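Local coordinates for conserved hypothetical protein (Bacteroides thetaiotaomicron, PDB 2FB6) that is of unknown function and folds as a small single-domain alpha/beta protein built round a parallel five-stranded sheet, at residues 102-105 with 106-109. Residues are numbered along the deposited sequence; the frame is centred on the assembly and turned at random.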
loop_
_atom_site.group_PDB
_atom_site.type_symbol
_atom_site.label_atom_id
_atom_site.label_comp_id
_atom_site.label_asym_id
_atom_site.label_seq_id
_atom_site.Cartn_x
_atom_site.Cartn_y
_atom_site.Cartn_z
ATOM N N ILE A 102 -4.322 14.618 -2.801
ATOM C CA ILE A 102 -3.932 14.904 -4.182
ATOM C C ILE A 102 -3.481 13.632 -4.908
ATOM O O ILE A 102 -3.956 13.368 -6.004
ATOM C CB ILE A 102 -2.858 16.036 -4.249
ATOM C CG1 ILE A 102 -3.460 17.358 -3.786
ATOM C CG2 ILE A 102 -2.256 16.158 -5.665
ATOM C CD1 ILE A 102 -4.665 17.775 -4.564
ATOM N N PRO A 103 -2.553 12.858 -4.317
ATOM C CA PRO A 103 -2.176 11.613 -4.986
ATOM C C PRO A 103 -3.352 10.704 -5.358
ATOM O O PRO A 103 -3.424 10.234 -6.504
ATOM C CB PRO A 103 -1.224 10.949 -3.980
ATOM C CG PRO A 103 -0.597 12.110 -3.269
ATOM C CD PRO A 103 -1.712 13.110 -3.123
ATOM N N LEU A 104 -4.264 10.435 -4.425
ATOM C CA LEU A 104 -5.382 9.551 -4.762
ATOM C C LEU A 104 -6.220 10.130 -5.890
ATOM O O LEU A 104 -6.628 9.409 -6.804
ATOM C CB LEU A 104 -6.249 9.241 -3.547
ATOM C CG LEU A 104 -7.446 8.322 -3.836
ATOM C CD1 LEU A 104 -7.061 6.968 -4.487
ATOM C CD2 LEU A 104 -8.222 8.073 -2.561
ATOM N N THR A 105 -6.485 11.428 -5.814
ATOM C CA THR A 105 -7.232 12.100 -6.868
ATOM C C THR A 105 -6.527 11.897 -8.202
ATOM O O THR A 105 -7.170 11.512 -9.191
ATOM C CB THR A 105 -7.429 13.600 -6.550
ATOM O OG1 THR A 105 -8.055 13.738 -5.265
ATOM C CG2 THR A 105 -8.309 14.269 -7.620
ATOM N N GLU A 106 -5.214 12.110 -8.235
ATOM C CA GLU A 106 -4.474 11.940 -9.479
ATOM C C GLU A 106 -4.544 10.509 -9.995
ATOM O O GLU A 106 -4.737 10.278 -11.196
ATOM C CB GLU A 106 -3.027 12.395 -9.305
ATOM C CG GLU A 106 -2.908 13.909 -9.132
ATOM C CD GLU A 106 -3.191 14.664 -10.417
ATOM O OE1 GLU A 106 -2.495 14.399 -11.428
ATOM O OE2 GLU A 106 -4.111 15.509 -10.427
ATOM N N TYR A 107 -4.401 9.537 -9.091
ATOM C CA TYR A 107 -4.459 8.132 -9.514
ATOM C C TYR A 107 -5.801 7.837 -10.168
ATOM O O TYR A 107 -5.869 7.183 -11.207
ATOM C CB TYR A 107 -4.255 7.170 -8.334
ATOM C CG TYR A 107 -2.959 7.344 -7.555
ATOM C CD1 TYR A 107 -1.775 7.790 -8.173
ATOM C CD2 TYR A 107 -2.904 7.000 -6.209
ATOM C CE1 TYR A 107 -0.586 7.943 -7.441
ATOM C CE2 TYR A 107 -1.721 7.136 -5.482
ATOM C CZ TYR A 107 -0.566 7.596 -6.107
ATOM O OH TYR A 107 0.610 7.720 -5.397
ATOM N N LEU A 108 -6.868 8.326 -9.562
ATOM C CA LEU A 108 -8.204 8.095 -10.110
ATOM C C LEU A 108 -8.384 8.815 -11.448
ATOM O O LEU A 108 -8.892 8.229 -12.411
ATOM C CB LEU A 108 -9.262 8.562 -9.106
ATOM C CG LEU A 108 -9.445 7.629 -7.908
ATOM C CD1 LEU A 108 -10.058 8.362 -6.707
ATOM C CD2 LEU A 108 -10.284 6.391 -8.287
ATOM N N LYS A 109 -7.951 10.073 -11.507
ATOM C CA LYS A 109 -8.086 10.895 -12.736
ATOM C C LYS A 109 -7.311 10.306 -13.898
ATOM O O LYS A 109 -7.726 10.439 -15.057
ATOM C CB LYS A 109 -7.604 12.322 -12.491
ATOM C CG LYS A 109 -8.369 13.040 -11.388
ATOM C CD LYS A 109 -9.352 14.009 -11.939
ATOM C CE LYS A 109 -10.048 14.777 -10.837
ATOM N NZ LYS A 109 -11.157 15.595 -11.389
#
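The ring of Tyr107 lies across the backbone of Pro103, one turn earlier in the same helix. The carbonyl oxygen of Pro103 sits over one ring face, 3.1 Å above its plane and displaced toward the rim. CA of Leu104 approaches the ring obliquely. Farther along the ring, CB of Pro103 packs against CZ of Tyr107 at 4.0 Å. The ring gets there because CG is anti to its own carbonyl carbon (chi1 -57°), which turns the side chain back toward the start of the helix. Its OH is hydrogen-bonded to OE2 of Glu75, on strand 73-77 of the sheet. The same Pro103 O accepts a hydrogen bond from Tyr107 N at 2.9 Å, so the ring sits close to a carbonyl already used by the helix.

Leu104 and Leu108 meet on another side of the helix. CG of Leu104 is 3.9 Å from CD1 of Leu108, and the two side chains run at a slant to each other. The Thr105 and Lys109 side chains run alongside each other in one direction. The methyl CG2 of Thr105 touches CE of Lys109 at 3.7 Å, next to the amine end. OG1 of Thr105 is beside its own backbone N (chi1 -55°) and bonds back to the carbonyl oxygen of Gly101. Ile102 and Glu106 are also alongside, but more loosely, with CG2 and CG 4.2 Å apart.

Glu106 N bonds to Ile102 O at 2.9 Å, Lys109 N to Thr105 O at 2.8 Å, and Leu108 N to Leu104 O. Tyr107 and Pro103 face the sheet: both touch Arg98 of strand 96-98, and Tyr107 also meets Asn43 and Ile45 of strand 41-46. The i to i+4 pattern is that of a regular alpha-helix. Helix 101-109 joins the outermost strands, 96-98 and 113-116, as a beta-alpha-beta crossover in an alpha/beta fold.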